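Local coordinates for orphan protein TM0875 (Thermotoga maritima, PDB 1O22), which is of unknown function but, as an orphan protein, adopts a fold that was new when its crystal structure was solved, at residues 21-26 / 50-55; 73-78 / 105-110. One frame throughout, in Å; residues are numbered along the deposited sequence. Where two conformers were deposited one is given.

Contact 1 (21-26 / 50-55); sequences ILYYKK and PVNSEL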
loop_
_atom_site.group_PDB
_atom_site.type_symbol
_atom_site.label_atom_id
_atom_site.label_comp_id
_atom_site.label_asym_id
_atom_site.label_seq_id
_atom_site.Cartn_x
_atom_site.Cartn_y
_atom_site.Cartn_z
ATOM N N ILE A 21 8.065 -1.183 12.233
ATOM C CA ILE A 21 8.038 -0.446 13.490
ATOM C C ILE A 21 6.699 -0.688 14.211
ATOM O O ILE A 21 5.614 -0.455 13.652
ATOM C CB ILE A 21 8.274 1.063 13.275
ATOM C CG1 ILE A 21 9.594 1.284 12.566
ATOM C CG2 ILE A 21 8.199 1.807 14.598
ATOM C CD1 ILE A 21 9.846 2.646 12.172
ATOM N N LEU A 22 6.791 -1.166 15.450
ATOM C CA LEU A 22 5.605 -1.398 16.281
ATOM C C LEU A 22 5.642 -0.348 17.364
ATOM O O LEU A 22 6.654 -0.218 18.038
ATOM C CB LEU A 22 5.657 -2.801 16.903
ATOM C CG LEU A 22 5.868 -3.964 15.939
ATOM C CD1 LEU A 22 6.109 -5.276 16.728
ATOM C CD2 LEU A 22 4.679 -4.120 15.025
ATOM N N TYR A 23 4.576 0.426 17.518
ATOM C CA TYR A 23 4.551 1.469 18.531
ATOM C C TYR A 23 3.475 1.140 19.552
ATOM O O TYR A 23 2.523 0.431 19.240
ATOM C CB TYR A 23 4.349 2.878 17.923
ATOM C CG TYR A 23 2.998 3.115 17.284
ATOM C CD1 TYR A 23 1.915 3.553 18.034
ATOM C CD2 TYR A 23 2.819 2.906 15.919
ATOM C CE1 TYR A 23 0.707 3.729 17.469
ATOM C CE2 TYR A 23 1.608 3.092 15.345
ATOM C CZ TYR A 23 0.560 3.528 16.103
ATOM O OH TYR A 23 -0.670 3.691 15.487
ATOM N N TYR A 24 3.654 1.650 20.777
ATOM C CA TYR A 24 2.772 1.329 21.898
ATOM C C TYR A 24 2.623 2.528 22.789
ATOM O O TYR A 24 3.634 3.128 23.181
ATOM C CB TYR A 24 3.375 0.193 22.775
ATOM C CG TYR A 24 3.807 -1.040 22.023
ATOM C CD1 TYR A 24 2.901 -2.047 21.729
ATOM C CD2 TYR A 24 5.117 -1.192 21.593
ATOM C CE1 TYR A 24 3.284 -3.191 21.032
ATOM C CE2 TYR A 24 5.519 -2.342 20.904
ATOM C CZ TYR A 24 4.590 -3.335 20.625
ATOM O OH TYR A 24 4.948 -4.480 19.941
ATOM N N LYS A 25 1.399 2.842 23.178
ATOM C CA LYS A 25 1.210 3.843 24.222
ATOM C C LYS A 25 1.798 3.363 25.579
ATOM O O LYS A 25 1.474 2.269 26.079
ATOM C CB LYS A 25 -0.250 4.263 24.367
ATOM C CG LYS A 25 -0.421 5.594 25.184
ATOM C CD LYS A 25 -1.685 6.281 24.859
ATOM C CE LYS A 25 -1.664 7.712 25.227
ATOM N NZ LYS A 25 -3.050 8.249 25.088
ATOM N N LYS A 26 2.696 4.168 26.128
ATOM C CA LYS A 26 3.286 3.899 27.443
ATOM C C LYS A 26 2.222 3.604 28.487
ATOM O O LYS A 26 1.143 4.228 28.500
ATOM C CB LYS A 26 4.106 5.069 27.935
ATOM C CG LYS A 26 5.433 5.243 27.303
ATOM C CD LYS A 26 6.069 6.544 27.778
ATOM C CE LYS A 26 7.541 6.684 27.376
ATOM N NZ LYS A 26 8.119 8.049 27.740
ATOM N N PRO A 50 -4.303 -5.913 15.605
ATOM C CA PRO A 50 -4.809 -4.576 15.900
ATOM C C PRO A 50 -4.880 -3.683 14.687
ATOM O O PRO A 50 -3.938 -3.596 13.897
ATOM C CB PRO A 50 -3.756 -4.014 16.880
ATOM C CG PRO A 50 -3.194 -5.217 17.517
ATOM C CD PRO A 50 -3.070 -6.196 16.379
ATOM N N VAL A 51 -5.989 -2.978 14.577
ATOM C CA VAL A 51 -6.106 -1.835 13.675
ATOM C C VAL A 51 -5.230 -0.733 14.279
ATOM O O VAL A 51 -5.254 -0.531 15.477
ATOM C CB VAL A 51 -7.613 -1.400 13.583
ATOM C CG1 VAL A 51 -7.797 -0.187 12.689
ATOM C CG2 VAL A 51 -8.441 -2.559 13.056
ATOM N N ASN A 52 -4.412 -0.070 13.478
ATOM C CA ASN A 52 -3.578 1.028 13.970
ATOM C C ASN A 52 -4.422 2.077 14.665
ATOM O O ASN A 52 -5.455 2.480 14.163
ATOM C CB ASN A 52 -2.742 1.665 12.855
ATOM C CG ASN A 52 -1.524 0.823 12.469
ATOM O OD1 ASN A 52 -1.396 -0.336 12.877
ATOM N ND2 ASN A 52 -0.631 1.402 11.679
ATOM N N SER A 53 -4.009 2.457 15.868
ATOM C CA SER A 53 -4.753 3.410 16.681
ATOM C C SER A 53 -3.762 4.227 17.507
ATOM O O SER A 53 -2.543 4.013 17.453
ATOM C CB SER A 53 -5.727 2.675 17.628
ATOM O OG SER A 53 -5.021 1.941 18.630
ATOM N N GLU A 54 -4.298 5.120 18.327
ATOM C CA GLU A 54 -3.480 5.832 19.293
ATOM C C GLU A 54 -2.874 4.961 20.362
ATOM O O GLU A 54 -1.942 5.412 21.038
ATOM C CB GLU A 54 -4.179 7.114 19.862
ATOM C CG GLU A 54 -5.150 7.088 20.999
ATOM C CD GLU A 54 -5.657 8.522 21.247
ATOM O OE1 GLU A 54 -4.887 9.366 21.793
ATOM O OE2 GLU A 54 -6.794 8.823 20.822
ATOM N N LEU A 55 -3.367 3.736 20.533
ATOM C CA LEU A 55 -2.853 2.846 21.571
ATOM C C LEU A 55 -1.716 1.955 21.119
ATOM O O LEU A 55 -0.882 1.600 21.912
ATOM C CB LEU A 55 -3.967 1.967 22.153
ATOM C CG LEU A 55 -5.153 2.757 22.693
ATOM C CD1 LEU A 55 -6.254 1.793 23.115
ATOM C CD2 LEU A 55 -4.709 3.650 23.872
HETATM O O HOH W 1 -2.095 9.684 22.436
#

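Contact 2 (73-78 / 105-110); sequences PSFAIK and IDYLDS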
loop_
_atom_site.group_PDB
_atom_site.type_symbol
_atom_site.label_atom_id
_atom_site.label_comp_id
_atom_site.label_asym_id
_atom_site.label_seq_id
_atom_site.Cartn_x
_atom_site.Cartn_y
_atom_site.Cartn_z
ATOM N N PRO A 73 13.465 14.552 -3.815
ATOM C CA PRO A 73 12.208 14.623 -4.537
ATOM C C PRO A 73 11.195 15.521 -3.818
ATOM O O PRO A 73 11.173 15.630 -2.611
ATOM C CB PRO A 73 11.734 13.160 -4.530
ATOM C CG PRO A 73 12.387 12.526 -3.372
ATOM C CD PRO A 73 13.663 13.254 -3.138
ATOM N N SER A 74 10.388 16.210 -4.590
ATOM C CA SER A 74 9.186 16.835 -4.088
ATOM C C SER A 74 7.910 16.110 -4.445
ATOM O O SER A 74 6.937 16.286 -3.744
ATOM C CB SER A 74 9.092 18.269 -4.600
ATOM O OG SER A 74 10.127 19.034 -4.045
ATOM N N PHE A 75 7.864 15.380 -5.566
ATOM C CA PHE A 75 6.644 14.617 -5.937
ATOM C C PHE A 75 6.999 13.195 -6.340
ATOM O O PHE A 75 8.075 12.964 -6.827
ATOM C CB PHE A 75 5.891 15.245 -7.093
ATOM C CG PHE A 75 5.370 16.564 -6.798
ATOM C CD1 PHE A 75 4.083 16.720 -6.259
ATOM C CD2 PHE A 75 6.172 17.688 -7.027
ATOM C CE1 PHE A 75 3.589 17.989 -5.981
ATOM C CE2 PHE A 75 5.691 18.937 -6.745
ATOM C CZ PHE A 75 4.404 19.104 -6.221
ATOM N N ALA A 76 6.104 12.253 -6.035
ATOM C CA ALA A 76 6.188 10.883 -6.488
ATOM C C ALA A 76 5.115 10.733 -7.570
ATOM O O ALA A 76 3.971 11.153 -7.376
ATOM C CB ALA A 76 5.934 9.936 -5.342
ATOM N N ILE A 77 5.514 10.229 -8.729
ATOM C CA ILE A 77 4.616 10.017 -9.862
ATOM C C ILE A 77 4.447 8.504 -10.095
ATOM O O ILE A 77 5.437 7.764 -10.170
ATOM C CB ILE A 77 5.209 10.668 -11.101
ATOM C CG1 ILE A 77 5.504 12.149 -10.840
ATOM C CG2 ILE A 77 4.257 10.517 -12.292
ATOM C CD1 ILE A 77 6.385 12.768 -11.867
ATOM N N LYS A 78 3.209 8.026 -10.150
ATOM C CA LYS A 78 2.943 6.683 -10.704
ATOM C C LYS A 78 2.579 6.826 -12.165
ATOM O O LYS A 78 1.600 7.471 -12.512
ATOM C CB LYS A 78 1.841 5.967 -9.942
ATOM C CG LYS A 78 2.263 5.635 -8.495
ATOM C CD LYS A 78 1.120 5.028 -7.685
ATOM C CE LYS A 78 1.240 5.411 -6.213
ATOM N NZ LYS A 78 0.165 4.797 -5.396
ATOM N N ILE A 105 -0.115 11.386 -8.620
ATOM C CA ILE A 105 0.953 12.297 -8.181
ATOM C C ILE A 105 0.771 12.489 -6.677
ATOM O O ILE A 105 -0.340 12.716 -6.219
ATOM C CB ILE A 105 0.813 13.627 -8.918
ATOM C CG1 ILE A 105 0.777 13.427 -10.436
ATOM C CG2 ILE A 105 1.922 14.634 -8.548
ATOM C CD1 ILE A 105 0.050 14.590 -11.132
ATOM N N ASP A 106 1.842 12.378 -5.913
ATOM C CA ASP A 106 1.814 12.592 -4.472
ATOM C C ASP A 106 2.873 13.584 -4.116
ATOM O O ASP A 106 4.015 13.426 -4.538
ATOM C CB ASP A 106 2.110 11.294 -3.737
ATOM C CG ASP A 106 0.882 10.426 -3.630
ATOM O OD1 ASP A 106 0.049 10.717 -2.746
ATOM O OD2 ASP A 106 0.653 9.467 -4.401
ATOM N N TYR A 107 2.499 14.590 -3.340
ATOM C CA TYR A 107 3.436 15.616 -2.866
ATOM C C TYR A 107 4.090 15.057 -1.610
ATOM O O TYR A 107 3.429 14.432 -0.821
ATOM C CB TYR A 107 2.678 16.915 -2.555
ATOM C CG TYR A 107 3.576 18.105 -2.234
ATOM C CD1 TYR A 107 4.661 18.425 -3.039
ATOM C CD2 TYR A 107 3.335 18.901 -1.132
ATOM C CE1 TYR A 107 5.484 19.513 -2.751
ATOM C CE2 TYR A 107 4.156 19.991 -0.833
ATOM C CZ TYR A 107 5.217 20.293 -1.649
ATOM O OH TYR A 107 6.034 21.367 -1.362
ATOM N N LEU A 108 5.401 15.165 -1.472
ATOM C CA LEU A 108 6.045 14.620 -0.282
ATOM C C LEU A 108 5.965 15.652 0.839
ATOM O O LEU A 108 6.144 16.831 0.583
ATOM C CB LEU A 108 7.511 14.263 -0.578
ATOM C CG LEU A 108 7.664 12.895 -1.272
ATOM C CD1 LEU A 108 7.286 12.934 -2.686
ATOM C CD2 LEU A 108 9.097 12.420 -1.100
ATOM N N ASP A 109 5.735 15.226 2.076
ATOM C CA ASP A 109 5.917 16.126 3.213
ATOM C C ASP A 109 7.410 16.396 3.505
ATOM O O ASP A 109 8.264 15.603 3.150
ATOM C CB ASP A 109 5.325 15.517 4.480
ATOM C CG ASP A 109 3.815 15.444 4.471
ATOM O OD1 ASP A 109 3.146 16.178 3.703
ATOM O OD2 ASP A 109 3.213 14.677 5.259
ATOM N N SER A 110 7.683 17.511 4.176
ATOM C CA SER A 110 9.015 17.933 4.587
ATOM C C SER A 110 9.124 17.867 6.099
ATOM O O SER A 110 8.232 18.339 6.773
ATOM C CB SER A 110 9.258 19.376 4.192
ATOM O OG SER A 110 9.262 19.516 2.795
HETATM O O HOH W 2 2.346 8.728 -6.376
#

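Contact 1 (21-26 / 50-55)
Lys-25 at the end of strand 19-25 meets Leu-55 in the loop before strand 56-66, where the touching parts, residues 23 to 25 and 52 to 55, run 35° apart and the CA atoms of Lys-25 and Leu-55 come within 5.0 Å. The Lys-25 N to Leu-55 O hydrogen bond, 2.9 Å long, is almost perfectly straight at the hydrogen. Its donor lies well above the plane of the Leu-55 carbonyl.

A side chain provides the second grip. Tyr-23 OH donates to Ser-53 O at 2.7 Å, and that oxygen sits at the edge of the ring, in its plane, also 3.3 Å from CE1. Chi1 of 67° puts CG between the backbone N and the carbonyl carbon, and the OH at the far end of the ring meets Ser-53 O. Phe-148 and Met-145, both on helix 137-152, pack against the same tyrosine. The loop in turn is braced from within by an ST turn, in which Leu-55 N donates to Ser-53 OG at 3.1 Å.

Lys-25 reaches out with its CG anti to the backbone N (chi1 -164°) and an extended chain. Its CD lies 3.9 Å from Glu-54 O, which itself accepts from Tyr-159 OH, and 4.1 Å from Leu-55 CD2. Lys-25 and Glu-54 point the same way, but their salt bridge is long, and it and the water joining NZ to OE1 remain doubtful because Glu-54 has two conformers.

The loop runs alongside the strand end before the chain turns back into strand 56-66. Tyr-23 pairs with Gly-57 and Ile-21 with Ile-59, and the Lys-25 to Leu-55 bond is consistent with the register of this antiparallel pairing, continued by one bond into the loop that a buried tyrosine also holds.

Contact 2 (73-78 / 105-110)
Phe-75, Ala-76 and Ile-77 face Tyr-107, Asp-106 and Ile-105 across a regular antiparallel ladder, the short strand axes running at 166°. Ala-76 and Asp-106 are the hydrogen-bonded pair, with Ala-76 N to Asp-106 O at 2.8 Å and Asp-106 N to Ala-76 O at 2.9 Å. Beyond the ladder, Leu-108 N adds a bond of 3.0 Å to Ser-74 O.

Leu-108 lies at the end of the pairing, and its atoms can be followed in turn. Its CB passes 3.8 Å from Ser-74 O, the oxygen that its own backbone N binds. Chi1 of -81° puts CG anti to the carbonyl carbon, and beyond it the two methyls part. CD1 stays by Ser-74 O, at 3.5 Å, and lies 4.2 Å from the methyl CB of Ala-76. CD2 lies 4.0 Å from Pro-73 CG, the two side chains crossing obliquely.

Phe-75 and Tyr-107 meet on the face shared with Ile-105, their rings oblique with planes at 40°; the modelled carbons are too close for the exact spacing to be trusted. On the face of Ala-76, a water donates to Asp-106 OD2 at 2.7 Å and also to Ala-76 O, giving that carbonyl a second donor besides Asp-106 N. Lys-78 forms its salt bridge with Glu-104, though its charge may still stabilise the ionised form of the Asp-106 carboxylate, which NZ does not touch.

Strand 100-111 lies between 75-81 and 114-119, whose Leu-117 packs on Ala-76 and Asp-106, while Tyr-126 of strand 122-128 reaches Pro-73 and Leu-108. Helix 137-152 comes in through Tyr-147, whose hydroxyl is hydrogen-bonded to Asp-109 OD2. Strand 75-81 is outermost within its chain, but residues 75 to 78 pair antiparallel with a strand of the second subunit, so the sheet continues across the dimer.

Contacts 1 and 2 reach the same mixed sheet on opposite sides of the chain's centre, their own centres about 26 Å apart and their nearest atoms about 15 Å apart. The 73-78 / 105-110 contact is partly buried and joins two neighbouring strands, so main-chain pairing and apolar side chains dominate. The 21-26 / 50-55 contact lies at the surface and ties a strand end to a loop; there one hydroxyl bond and one backbone bond are joined by the packing of Lys-25 on residues 54 and 55. Both touch the second subunit, and in each one segment itself contributes to a ladder with it: Pro-50 in contact 1, four strand residues in contact 2.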